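Local coordinates for protein UDP-L-Rhamnose Synthase (PDB 7JID) that synthesises UDP-L-rhamnose, holding NADP and the UDP-sugar in neighbouring pockets, the cofactor on a Rossmann-type fold, at residues A[34-39]-A[59-64]; A[7-12]-A[44-49]; A[173-178]-A[225-230]. One frame throughout, in Å; residues are numbered along the deposited sequence.

Contact 1. Residues A[34-39]-A[59-64]; sequences QSRADD and IGRTHG. With NAP (NADP nicotinamide-adenine-dinucleotide phosphate), chain D.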
loop_
_atom_site.group_PDB
_atom_site.type_symbol
_atom_site.label_atom_id
_atom_site.label_comp_id
_atom_site.label_asym_id
_atom_site.label_seq_id
_atom_site.Cartn_x
_atom_site.Cartn_y
_atom_site.Cartn_z
ATOM N N GLN A 34 -1.280 7.255 22.405
ATOM C CA GLN A 34 -2.734 7.527 22.311
ATOM C C GLN A 34 -3.156 7.733 20.853
ATOM O O GLN A 34 -4.363 7.553 20.576
ATOM C CB GLN A 34 -3.091 8.734 23.173
ATOM C CG GLN A 34 -2.802 8.466 24.644
ATOM C CD GLN A 34 -3.491 7.219 25.135
ATOM O OE1 GLN A 34 -2.852 6.218 25.490
ATOM N NE2 GLN A 34 -4.813 7.251 25.129
ATOM N N SER A 35 -2.244 8.086 19.948
ATOM C CA SER A 35 -2.606 8.384 18.537
ATOM C C SER A 35 -2.708 7.074 17.741
ATOM O O SER A 35 -2.008 6.118 18.097
ATOM C CB SER A 35 -1.659 9.366 17.899
ATOM O OG SER A 35 -0.360 8.829 17.768
ATOM N N ARG A 36 -3.600 7.048 16.754
ATOM C CA ARG A 36 -3.663 5.977 15.732
ATOM C C ARG A 36 -2.545 6.251 14.730
ATOM O O ARG A 36 -2.331 7.409 14.343
ATOM C CB ARG A 36 -5.056 5.910 15.107
ATOM C CG ARG A 36 -6.195 5.695 16.100
ATOM C CD ARG A 36 -5.973 4.478 16.936
ATOM N NE ARG A 36 -6.072 3.255 16.129
ATOM C CZ ARG A 36 -6.183 2.051 16.668
ATOM N NH1 ARG A 36 -6.158 1.912 17.978
ATOM N NH2 ARG A 36 -6.354 0.986 15.923
ATOM N N ALA A 37 -1.817 5.210 14.336
ATOM C CA ALA A 37 -0.597 5.381 13.525
ATOM C C ALA A 37 -0.934 5.987 12.164
ATOM O O ALA A 37 -0.075 6.618 11.610
ATOM C CB ALA A 37 0.143 4.091 13.380
ATOM N N ASP A 38 -2.133 5.697 11.668
ATOM C CA ASP A 38 -2.645 6.200 10.382
ATOM C C ASP A 38 -3.168 7.639 10.479
ATOM O O ASP A 38 -3.563 8.187 9.456
ATOM C CB ASP A 38 -3.707 5.222 9.866
ATOM C CG ASP A 38 -4.866 5.045 10.847
ATOM O OD1 ASP A 38 -4.618 4.450 11.914
ATOM O OD2 ASP A 38 -5.951 5.573 10.547
ATOM N N ASP A 39 -3.217 8.215 11.688
ATOM C CA ASP A 39 -3.663 9.609 11.907
ATOM C C ASP A 39 -2.376 10.435 11.942
ATOM O O ASP A 39 -1.924 10.763 13.024
ATOM C CB ASP A 39 -4.573 9.690 13.139
ATOM C CG ASP A 39 -5.106 11.099 13.398
ATOM O OD1 ASP A 39 -4.653 12.017 12.691
ATOM O OD2 ASP A 39 -5.932 11.246 14.342
ATOM N N ILE A 59 2.018 -2.843 15.675
ATOM C CA ILE A 59 0.642 -2.662 15.157
ATOM C C ILE A 59 0.469 -3.556 13.932
ATOM O O ILE A 59 1.432 -3.840 13.191
ATOM C CB ILE A 59 0.274 -1.209 14.827
ATOM C CG1 ILE A 59 1.036 -0.710 13.598
ATOM C CG2 ILE A 59 0.463 -0.326 16.060
ATOM C CD1 ILE A 59 0.708 0.697 13.161
ATOM N N GLY A 60 -0.796 -3.815 13.650
ATOM C CA GLY A 60 -1.222 -4.439 12.389
ATOM C C GLY A 60 -2.608 -5.008 12.511
ATOM O O GLY A 60 -3.201 -4.956 13.606
ATOM N N ARG A 61 -3.095 -5.547 11.414
ATOM C CA ARG A 61 -4.460 -6.100 11.351
ATOM C C ARG A 61 -4.327 -7.526 10.854
ATOM O O ARG A 61 -3.938 -7.710 9.709
ATOM C CB ARG A 61 -5.372 -5.206 10.510
ATOM C CG ARG A 61 -6.841 -5.591 10.595
ATOM C CD ARG A 61 -7.495 -5.297 11.934
ATOM N NE ARG A 61 -7.041 -4.031 12.478
ATOM C CZ ARG A 61 -7.130 -3.646 13.739
ATOM N NH1 ARG A 61 -6.608 -2.489 14.122
ATOM N NH2 ARG A 61 -7.713 -4.425 14.640
ATOM N N THR A 62 -4.512 -8.485 11.755
ATOM C CA THR A 62 -4.077 -9.893 11.527
ATOM C C THR A 62 -5.147 -10.899 11.935
ATOM O O THR A 62 -4.872 -12.113 11.803
ATOM C CB THR A 62 -2.784 -10.208 12.262
ATOM O OG1 THR A 62 -3.012 -10.093 13.678
ATOM C CG2 THR A 62 -1.649 -9.340 11.751
ATOM N N HIS A 63 -6.279 -10.394 12.389
ATOM C CA HIS A 63 -7.440 -11.187 12.884
ATOM C C HIS A 63 -8.537 -10.191 13.188
ATOM O O HIS A 63 -8.245 -8.979 13.366
ATOM C CB HIS A 63 -7.103 -11.986 14.161
ATOM C CG HIS A 63 -6.671 -11.123 15.293
ATOM N ND1 HIS A 63 -7.526 -10.755 16.332
ATOM C CD2 HIS A 63 -5.491 -10.525 15.545
ATOM C CE1 HIS A 63 -6.873 -9.969 17.164
ATOM N NE2 HIS A 63 -5.628 -9.785 16.692
ATOM N N GLY A 64 -9.720 -10.701 13.444
ATOM C CA GLY A 64 -10.841 -9.826 13.805
ATOM C C GLY A 64 -12.092 -10.661 13.951
ATOM O O GLY A 64 -12.006 -11.888 14.014
HETATM P PA NAP D . -2.419 -7.861 18.174
HETATM O O1A NAP D . -2.558 -8.504 19.535
HETATM O O2A NAP D . -3.620 -7.791 17.283
HETATM O O5B NAP D . -1.850 -6.423 18.513
HETATM C C5B NAP D . -1.888 -5.382 17.537
HETATM C C4B NAP D . -2.090 -3.993 18.122
HETATM O O4B NAP D . -1.951 -2.987 17.128
HETATM C C3B NAP D . -3.493 -3.904 18.707
HETATM O O3B NAP D . -3.269 -3.376 20.036
HETATM C C2B NAP D . -4.172 -2.901 17.784
HETATM O O2B NAP D . -4.978 -2.057 18.550
HETATM C C1B NAP D . -3.020 -2.067 17.227
HETATM N N9A NAP D . -3.220 -1.353 15.980
HETATM C C8A NAP D . -3.554 -1.868 14.805
HETATM N N7A NAP D . -3.602 -0.916 13.871
HETATM C C5A NAP D . -3.302 0.242 14.473
HETATM C C6A NAP D . -3.224 1.583 14.040
HETATM N N6A NAP D . -3.471 1.862 12.781
HETATM N N1A NAP D . -2.902 2.524 14.994
HETATM C C2A NAP D . -2.647 2.156 16.257
HETATM N N3A NAP D . -2.711 0.913 16.762
HETATM C C4A NAP D . -3.025 -0.057 15.861
HETATM O O3 NAP D . -1.270 -8.483 17.232
HETATM P PN NAP D . 0.229 -8.927 17.674
HETATM O O1N NAP D . 0.215 -10.386 17.249
HETATM O O2N NAP D . 0.711 -8.410 18.964
HETATM O O5D NAP D . 1.052 -8.250 16.502
HETATM C C5D NAP D . 1.733 -7.004 16.449
HETATM C C4D NAP D . 1.954 -6.652 14.947
HETATM O O4D NAP D . 3.326 -6.542 14.737
HETATM C C3D NAP D . 1.478 -7.809 14.095
HETATM O O3D NAP D . 1.426 -7.475 12.657
HETATM C C2D NAP D . 2.587 -8.757 14.609
HETATM O O2D NAP D . 2.866 -9.965 13.886
HETATM C C1D NAP D . 3.813 -7.882 14.606
HETATM P P2B NAP D . -6.535 -1.931 18.270
HETATM O O1X NAP D . -7.221 -3.099 18.833
HETATM O O2X NAP D . -6.764 -0.688 19.150
HETATM O O3X NAP D . -6.881 -1.710 16.793
#
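Arg36 and Arg61 converge edge-on at the 2'-phosphate of NADP, Arg36 NH2 lying 3.9 Å from Arg61 NH1 because both nitrogens serve the phosphate oxygen O3X. Followed outward, Arg36 starts with CB near the adenine N1A; CG stands anti to the carbonyl carbon (chi1 -57°), and bends at the next two torsions fold the chain back over the base. CD and NE pass above N1A and C2A, and the guanidinium lies with one face on the adenine, C2A sitting 3.5 Å from its plane beneath the centre. Arg36 NH1 gives a nearly straight bond to the NADP oxygen O2X, and Arg36 NH2 one to O3X at 2.9 Å. Arg61 NH1 reaches the same O3X at 2.8 Å, also from the edge of its guanidinium, while its NE is paired with Asp85. These are the loops that follow strands 29-32 and 54-57 of the Rossmann sheet, where such folds hold the adenosine half of the cofactor; arginines on the 2'-phosphate are consistent with a preference for NADP over NAD. Beneath the adenine, on the face away from Arg36, Ile59 lays CG2 3.5 Å from C4A, and its CD1 presses tightly on Ala37 CB at 3.4 Å. The edge of the base is read by the turn from Arg36 to Asp39: Ala37 N donates to N1A at 3.0 Å, and N6A donates to Asp38 OD1. Farther along, His63 NE2 bonds to the diphosphate oxygen O2A.

Contact 2. Residues A[7-12]-A[44-49]; sequences LIFGNK and EREISE. With NAP (NADP nicotinamide-adenine-dinucleotide phosphate), chain D.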
loop_
_atom_site.group_PDB
_atom_site.type_symbol
_atom_site.label_atom_id
_atom_site.label_comp_id
_atom_site.label_asym_id
_atom_site.label_seq_id
_atom_site.Cartn_x
_atom_site.Cartn_y
_atom_site.Cartn_z
ATOM N N LEU A 7 8.093 5.382 23.404
ATOM C CA LEU A 7 6.696 5.535 22.961
ATOM C C LEU A 7 6.311 4.278 22.166
ATOM O O LEU A 7 6.974 4.039 21.159
ATOM C CB LEU A 7 6.573 6.791 22.101
ATOM C CG LEU A 7 5.188 7.033 21.512
ATOM C CD1 LEU A 7 4.153 7.187 22.615
ATOM C CD2 LEU A 7 5.196 8.223 20.604
ATOM N N ILE A 8 5.296 3.574 22.630
ATOM C CA ILE A 8 4.914 2.248 22.060
ATOM C C ILE A 8 3.542 2.372 21.401
ATOM O O ILE A 8 2.536 2.550 22.108
ATOM C CB ILE A 8 4.938 1.144 23.135
ATOM C CG1 ILE A 8 6.247 1.110 23.946
ATOM C CG2 ILE A 8 4.627 -0.213 22.492
ATOM C CD1 ILE A 8 7.501 1.013 23.109
ATOM N N PHE A 9 3.517 2.120 20.105
ATOM C CA PHE A 9 2.283 1.933 19.312
ATOM C C PHE A 9 1.944 0.443 19.311
ATOM O O PHE A 9 2.870 -0.360 19.125
ATOM C CB PHE A 9 2.503 2.418 17.884
ATOM C CG PHE A 9 2.510 3.920 17.772
ATOM C CD1 PHE A 9 1.366 4.630 17.445
ATOM C CD2 PHE A 9 3.682 4.624 18.008
ATOM C CE1 PHE A 9 1.387 6.014 17.389
ATOM C CE2 PHE A 9 3.705 6.006 17.938
ATOM C CZ PHE A 9 2.555 6.702 17.613
ATOM N N GLY A 10 0.698 0.088 19.594
ATOM C CA GLY A 10 0.297 -1.316 19.767
ATOM C C GLY A 10 0.598 -1.826 21.168
ATOM O O GLY A 10 0.719 -3.056 21.382
ATOM N N ASN A 11 0.737 -0.922 22.148
ATOM C CA ASN A 11 1.180 -1.380 23.490
ATOM C C ASN A 11 0.103 -2.209 24.209
ATOM O O ASN A 11 0.469 -2.855 25.188
ATOM C CB ASN A 11 1.669 -0.226 24.352
ATOM C CG ASN A 11 0.519 0.554 24.918
ATOM O OD1 ASN A 11 0.330 0.594 26.140
ATOM N ND2 ASN A 11 -0.229 1.171 24.024
ATOM N N LYS A 12 -1.158 -2.229 23.757
ATOM C CA LYS A 12 -2.242 -3.074 24.312
ATOM C C LYS A 12 -2.320 -4.391 23.557
ATOM O O LYS A 12 -3.098 -5.255 23.938
ATOM C CB LYS A 12 -3.600 -2.377 24.202
ATOM C CG LYS A 12 -3.667 -1.033 24.896
ATOM C CD LYS A 12 -3.125 -1.056 26.298
ATOM C CE LYS A 12 -4.084 -0.467 27.313
ATOM N NZ LYS A 12 -5.169 -1.426 27.642
ATOM N N GLU A 44 2.254 13.046 14.782
ATOM C CA GLU A 44 3.323 14.072 14.837
ATOM C C GLU A 44 3.093 14.943 16.074
ATOM O O GLU A 44 4.079 15.261 16.730
ATOM C CB GLU A 44 3.366 14.924 13.580
ATOM C CG GLU A 44 4.421 16.004 13.693
ATOM C CD GLU A 44 4.865 16.602 12.389
ATOM O OE1 GLU A 44 4.265 16.272 11.346
ATOM O OE2 GLU A 44 5.822 17.382 12.421
ATOM N N ARG A 45 1.849 15.276 16.406
ATOM C CA ARG A 45 1.570 16.050 17.642
ATOM C C ARG A 45 2.059 15.234 18.844
ATOM O O ARG A 45 2.705 15.829 19.744
ATOM C CB ARG A 45 0.089 16.420 17.756
ATOM C CG ARG A 45 -0.358 17.545 16.826
ATOM C CD ARG A 45 -1.782 17.999 17.195
ATOM N NE ARG A 45 -2.830 16.989 17.025
ATOM C CZ ARG A 45 -3.434 16.690 15.864
ATOM N NH1 ARG A 45 -3.095 17.313 14.747
ATOM N NH2 ARG A 45 -4.372 15.759 15.821
ATOM N N GLU A 46 1.770 13.931 18.886
ATOM C CA GLU A 46 2.115 13.080 20.056
ATOM C C GLU A 46 3.635 12.996 20.182
ATOM O O GLU A 46 4.150 13.138 21.313
ATOM C CB GLU A 46 1.494 11.691 19.979
ATOM C CG GLU A 46 1.745 10.871 21.227
ATOM C CD GLU A 46 0.812 9.689 21.379
ATOM O OE1 GLU A 46 0.498 9.070 20.349
ATOM O OE2 GLU A 46 0.381 9.384 22.501
ATOM N N ILE A 47 4.331 12.765 19.083
ATOM C CA ILE A 47 5.809 12.616 19.074
ATOM C C ILE A 47 6.459 13.948 19.444
ATOM O O ILE A 47 7.409 13.936 20.236
ATOM C CB ILE A 47 6.277 12.067 17.723
ATOM C CG1 ILE A 47 5.953 10.578 17.703
ATOM C CG2 ILE A 47 7.739 12.334 17.487
ATOM C CD1 ILE A 47 6.274 9.859 16.421
ATOM N N SER A 48 5.931 15.047 18.919
ATOM C CA SER A 48 6.484 16.396 19.163
ATOM C C SER A 48 6.336 16.745 20.644
ATOM O O SER A 48 7.261 17.412 21.163
ATOM C CB SER A 48 5.815 17.401 18.260
ATOM O OG SER A 48 6.402 18.673 18.472
ATOM N N GLU A 49 5.253 16.311 21.291
ATOM C CA GLU A 49 4.916 16.621 22.713
ATOM C C GLU A 49 5.642 15.654 23.665
ATOM O O GLU A 49 6.250 16.114 24.654
ATOM C CB GLU A 49 3.409 16.561 22.972
ATOM C CG GLU A 49 3.072 16.177 24.405
ATOM C CD GLU A 49 1.716 16.563 24.976
ATOM O OE1 GLU A 49 1.539 17.752 25.337
ATOM O OE2 GLU A 49 0.859 15.659 25.129
HETATM P PA NAP D . -2.419 -7.861 18.174
HETATM O O1A NAP D . -2.558 -8.504 19.535
HETATM O O2A NAP D . -3.620 -7.791 17.283
HETATM O O5B NAP D . -1.850 -6.423 18.513
HETATM C C5B NAP D . -1.888 -5.382 17.537
HETATM C C4B NAP D . -2.090 -3.993 18.122
HETATM O O4B NAP D . -1.951 -2.987 17.128
HETATM C C3B NAP D . -3.493 -3.904 18.707
HETATM O O3B NAP D . -3.269 -3.376 20.036
HETATM C C2B NAP D . -4.172 -2.901 17.784
HETATM O O2B NAP D . -4.978 -2.057 18.550
HETATM C C1B NAP D . -3.020 -2.067 17.227
HETATM N N9A NAP D . -3.220 -1.353 15.980
HETATM C C8A NAP D . -3.554 -1.868 14.805
HETATM N N7A NAP D . -3.602 -0.916 13.871
HETATM C C5A NAP D . -3.302 0.242 14.473
HETATM C C6A NAP D . -3.224 1.583 14.040
HETATM N N6A NAP D . -3.471 1.862 12.781
HETATM N N1A NAP D . -2.902 2.524 14.994
HETATM C C2A NAP D . -2.647 2.156 16.257
HETATM N N3A NAP D . -2.711 0.913 16.762
HETATM C C4A NAP D . -3.025 -0.057 15.861
HETATM O O3 NAP D . -1.270 -8.483 17.232
HETATM P PN NAP D . 0.229 -8.927 17.674
HETATM O O1N NAP D . 0.215 -10.386 17.249
HETATM O O2N NAP D . 0.711 -8.410 18.964
HETATM O O5D NAP D . 1.052 -8.250 16.502
HETATM C C5D NAP D . 1.733 -7.004 16.449
HETATM C C4D NAP D . 1.954 -6.652 14.947
HETATM O O4D NAP D . 3.326 -6.542 14.737
HETATM C C3D NAP D . 1.478 -7.809 14.095
HETATM O O3D NAP D . 1.426 -7.475 12.657
HETATM C C2D NAP D . 2.587 -8.757 14.609
HETATM O O2D NAP D . 2.866 -9.965 13.886
HETATM C C1D NAP D . 3.813 -7.882 14.606
HETATM P P2B NAP D . -6.535 -1.931 18.270
HETATM O O1X NAP D . -7.221 -3.099 18.833
HETATM O O2X NAP D . -6.764 -0.688 19.150
HETATM O O3X NAP D . -6.881 -1.710 16.793
#
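Leu7 and Ile47 meet at about a right angle, the leucine leaving strand 7-9 toward the helix and the isoleucine lying across its end. Leu7 CD2 touches Ile47 CG1 at 3.8 Å. The first torsion of Leu7 puts CG anti to the backbone N (chi1 177°), which carries the methyl pair out from the sheet to the helix. Phe9, two residues on along the same strand, and Glu46 slide past one another in opposite directions, with ring and carboxylate planes 85° apart, nearly perpendicular. Their closest approach, Phe9 CZ to Glu46 OE1 at 4.2 Å, is oblique to the ring and no more than a loose contact. Glu46 gets there with an extended chain, CG anti to its N, and its CD also comes within 4.4 Å of Leu7 CD1. The backbones stay well apart: the strand and helix axes approach to 11.0 Å and run almost antiparallel, at 159°, as expected when a helix packs on a parallel sheet in a Rossmann fold. Helix 40-50 here covers the strand 5-9, which leads into the Gly10 loop beside the NADP ribose; Ile47 also leans on Ile96 and Cys97 of helix 79-99, and Phe9 on Leu93. The chemistry is therefore divided. Leu7, Phe9 and Ile47 are buried and apolar, whereas the carboxylate of Glu46 is spent on the loop after strand 29-32, OE1 taking Ser35 OG and OE2 the backbone N of Gln34. Each oxygen is engaged by its own hydrogen bond, which probably lets the charge lie beside the phenyl ring without a partner on the strand.

Contact 3. Residues A[173-178]-A[225-230]; sequences RSFITK and NEILSL. With AWU ([[(2~{R},3~{S},4~{R},5~{R})-5-[2,4-bis(oxidanylidene)pyrimidin-1-yl]-3,4-bis(oxidanyl)oxolan-2-yl]methoxy-oxidanyl-phosphoryl] [(2~{R},3~{R},4~{R},5~{R},6~{S})-6-methyl-3,4,5-tris(oxidanyl)oxan-2-yl] hydrogen phosphate), chain C.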
loop_
_atom_site.group_PDB
_atom_site.type_symbol
_atom_site.label_atom_id
_atom_site.label_comp_id
_atom_site.label_asym_id
_atom_site.label_seq_id
_atom_site.Cartn_x
_atom_site.Cartn_y
_atom_site.Cartn_z
ATOM N N ARG A 173 -2.921 -16.100 20.106
ATOM C CA ARG A 173 -2.017 -15.594 19.045
ATOM C C ARG A 173 -0.769 -16.490 18.874
ATOM O O ARG A 173 -0.131 -16.419 17.789
ATOM C CB ARG A 173 -1.586 -14.156 19.366
ATOM C CG ARG A 173 -2.701 -13.108 19.405
ATOM C CD ARG A 173 -3.150 -12.569 18.046
ATOM N NE ARG A 173 -4.099 -13.462 17.379
ATOM C CZ ARG A 173 -5.369 -13.644 17.741
ATOM N NH1 ARG A 173 -5.870 -12.995 18.779
ATOM N NH2 ARG A 173 -6.154 -14.469 17.059
ATOM N N SER A 174 -0.390 -17.260 19.898
ATOM C CA SER A 174 0.860 -18.054 19.927
ATOM C C SER A 174 0.757 -19.260 18.989
ATOM O O SER A 174 -0.228 -19.999 19.015
ATOM C CB SER A 174 1.223 -18.495 21.303
ATOM O OG SER A 174 2.363 -19.327 21.275
ATOM N N PHE A 175 1.759 -19.450 18.140
ATOM C CA PHE A 175 1.733 -20.513 17.099
ATOM C C PHE A 175 1.439 -21.875 17.742
ATOM O O PHE A 175 0.672 -22.641 17.163
ATOM C CB PHE A 175 3.064 -20.508 16.345
ATOM C CG PHE A 175 3.219 -21.558 15.288
ATOM C CD1 PHE A 175 2.857 -21.280 13.978
ATOM C CD2 PHE A 175 3.778 -22.789 15.606
ATOM C CE1 PHE A 175 3.070 -22.243 13.003
ATOM C CE2 PHE A 175 3.935 -23.774 14.629
ATOM C CZ PHE A 175 3.581 -23.484 13.339
ATOM N N ILE A 176 2.080 -22.220 18.857
ATOM C CA ILE A 176 1.904 -23.550 19.499
ATOM C C ILE A 176 0.458 -23.658 19.988
ATOM O O ILE A 176 -0.180 -24.708 19.703
ATOM C CB ILE A 176 2.921 -23.788 20.618
ATOM C CG1 ILE A 176 4.337 -23.864 20.045
ATOM C CG2 ILE A 176 2.543 -25.018 21.425
ATOM C CD1 ILE A 176 5.412 -24.258 21.039
ATOM N N THR A 177 -0.073 -22.628 20.645
ATOM C CA THR A 177 -1.504 -22.665 21.084
ATOM C C THR A 177 -2.384 -22.954 19.867
ATOM O O THR A 177 -3.336 -23.802 19.941
ATOM C CB THR A 177 -1.937 -21.366 21.768
ATOM O OG1 THR A 177 -0.922 -21.075 22.728
ATOM C CG2 THR A 177 -3.295 -21.504 22.428
ATOM N N LYS A 178 -2.141 -22.234 18.788
ATOM C CA LYS A 178 -2.968 -22.385 17.574
ATOM C C LYS A 178 -2.862 -23.821 17.069
ATOM O O LYS A 178 -3.937 -24.432 16.858
ATOM C CB LYS A 178 -2.586 -21.320 16.532
ATOM C CG LYS A 178 -3.087 -19.947 16.958
ATOM C CD LYS A 178 -3.167 -18.913 15.893
ATOM C CE LYS A 178 -1.799 -18.555 15.402
ATOM N NZ LYS A 178 -1.890 -17.621 14.255
ATOM N N ASN A 225 5.018 -30.927 12.883
ATOM C CA ASN A 225 5.136 -32.294 13.417
ATOM C C ASN A 225 6.240 -32.362 14.450
ATOM O O ASN A 225 6.054 -33.063 15.454
ATOM C CB ASN A 225 5.347 -33.294 12.295
ATOM C CG ASN A 225 4.090 -33.635 11.534
ATOM O OD1 ASN A 225 2.991 -33.200 11.866
ATOM N ND2 ASN A 225 4.295 -34.377 10.459
ATOM N N GLU A 226 7.372 -31.697 14.237
ATOM C CA GLU A 226 8.462 -31.785 15.242
ATOM C C GLU A 226 7.989 -31.165 16.567
ATOM O O GLU A 226 8.282 -31.716 17.643
ATOM C CB GLU A 226 9.742 -31.082 14.802
ATOM C CG GLU A 226 10.532 -31.817 13.754
ATOM C CD GLU A 226 11.644 -30.961 13.205
ATOM O OE1 GLU A 226 11.307 -29.961 12.605
ATOM O OE2 GLU A 226 12.823 -31.301 13.377
ATOM N N ILE A 227 7.253 -30.048 16.508
ATOM C CA ILE A 227 6.742 -29.346 17.711
ATOM C C ILE A 227 5.718 -30.233 18.425
ATOM O O ILE A 227 5.883 -30.447 19.641
ATOM C CB ILE A 227 6.118 -27.983 17.370
ATOM C CG1 ILE A 227 7.184 -27.030 16.850
ATOM C CG2 ILE A 227 5.412 -27.422 18.615
ATOM C CD1 ILE A 227 6.580 -25.835 16.192
ATOM N N LEU A 228 4.773 -30.810 17.703
ATOM C CA LEU A 228 3.720 -31.620 18.361
ATOM C C LEU A 228 4.397 -32.867 18.932
ATOM O O LEU A 228 3.964 -33.305 19.965
ATOM C CB LEU A 228 2.600 -31.949 17.379
ATOM C CG LEU A 228 1.788 -30.718 17.003
ATOM C CD1 LEU A 228 0.948 -30.982 15.772
ATOM C CD2 LEU A 228 0.945 -30.236 18.179
ATOM N N SER A 229 5.352 -33.442 18.209
ATOM C CA SER A 229 6.140 -34.614 18.709
ATOM C C SER A 229 6.862 -34.270 20.036
ATOM O O SER A 229 6.878 -35.117 20.955
ATOM C CB SER A 229 7.066 -35.139 17.656
ATOM O OG SER A 229 6.352 -35.700 16.572
ATOM N N LEU A 230 7.450 -33.079 20.194
ATOM C CA LEU A 230 8.060 -32.712 21.500
ATOM C C LEU A 230 7.011 -32.614 22.595
ATOM O O LEU A 230 7.280 -33.058 23.716
ATOM C CB LEU A 230 8.796 -31.395 21.372
ATOM C CG LEU A 230 10.117 -31.468 20.628
ATOM C CD1 LEU A 230 10.619 -30.067 20.335
ATOM C CD2 LEU A 230 11.145 -32.266 21.439
HETATM P PA AWU C . -2.729 -19.434 11.153
HETATM O O1A AWU C . -3.729 -19.335 10.064
HETATM O O2A AWU C . -3.215 -19.779 12.550
HETATM O O3A AWU C . -1.877 -18.094 11.521
HETATM P PB AWU C . -1.571 -16.813 10.528
HETATM O O1B AWU C . -0.994 -17.184 9.140
HETATM O O2B AWU C . -2.784 -15.859 10.598
HETATM O O3B AWU C . -0.341 -16.217 11.360
HETATM C "C5'" AWU C . 1.160 -12.921 11.190
HETATM O "O5'" AWU C . 0.439 -14.056 11.631
HETATM C "C4'" AWU C . 2.649 -13.221 11.220
HETATM O "O4'" AWU C . 3.420 -12.158 10.616
HETATM C "C3'" AWU C . 2.901 -14.478 10.453
HETATM O "O3'" AWU C . 4.211 -14.895 10.734
HETATM C "C2'" AWU C . 2.010 -15.636 10.891
HETATM C "C1'" AWU C . 0.602 -15.246 10.979
HETATM N N1 AWU C . -2.553 -24.508 10.069
HETATM C C2 AWU C . -2.787 -25.871 10.123
HETATM O O2 AWU C . -1.831 -26.664 10.249
HETATM N N3 AWU C . -4.086 -26.307 10.175
HETATM C C4 AWU C . -5.136 -25.457 10.023
HETATM O O4 AWU C . -6.323 -25.948 10.108
HETATM C C5 AWU C . -4.899 -24.083 9.989
HETATM C C6 AWU C . -3.592 -23.613 9.904
HETATM C C1C AWU C . -1.158 -23.985 10.033
HETATM C C2C AWU C . -0.834 -22.963 8.943
HETATM C C3C AWU C . 0.313 -22.154 9.601
HETATM C C4C AWU C . -0.074 -22.218 11.044
HETATM C C5C AWU C . -0.620 -20.933 11.629
HETATM C "C6'" AWU C . 0.764 -11.813 12.163
HETATM O "O2'" AWU C . 2.359 -15.968 12.219
HETATM O O2C AWU C . -0.393 -23.649 7.799
HETATM O O3C AWU C . 1.546 -22.840 9.484
HETATM O O4C AWU C . -1.106 -23.183 11.196
HETATM O O5C AWU C . -1.651 -20.479 10.722
#
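Ile227 reaches from helix 225-230 into the notch between Phe175 and Ile176, touching each with a different branch. Its CD1 lies 3.7 Å from Phe175 CE2, the two side chains crossing at a slant, and its CG2 rests 4.0 Å from Ile176 CG1, with Ile176 CD1 equally close. This division follows from the first torsion of Ile227: CG1 is anti to the carbonyl carbon (chi1 -66°) and carries CD1 out to the ring, while CG2 is anti to the backbone N and turns to the isoleucine. Phe175, with CG anti to its own N (chi1 178°), spans two partners, since its CE1 comes within 3.7 Å of C4C on the ribose of UDP-rhamnose while CE2 faces the helix. One carbon of the ring thus meets the ribose and another the isoleucine. One turn along, Lys178 NZ donates to the diphosphate at two oxygens, 2.8 Å to O3A and 3.1 Å to O2A, the lysine probably offsetting the negative charge there. Within the other helix, Ser229 OG bonds back to Asn225 O, which also accepts Ser229 N from the opposite face of its carbonyl plane. The all-carbon contact joins the helix that starts at the Ser174 N-cap to helix 224-234. Helix 277-287 closes over it, Val284 touching Ile176 and Ile281 touching Ile227, while His224, just ahead of the second segment, meets the Phe175 ring, and strands 157-162 and 212-215 precede the two helices in the chain.

Contacts 1 and 2 belong to the same Rossmann half and share a seam: they meet where the Glu46 carboxylate and the Phe9 ring reach the loop 34-39. Contact 1 is partly buried and mostly polar, two loops joined largely through the cofactor, whereas contact 2 is a buried, mainly apolar strand-to-helix layer. Contact 3, about 27 Å from contact 1 and 34 Å from contact 2 between centres, is likewise buried and apolar, yet it packs helix on helix beside the UDP-sugar. Contacts 1 and 3 touch through His63 and Arg173, and Thr62 of contact 1 lines both ligand pockets.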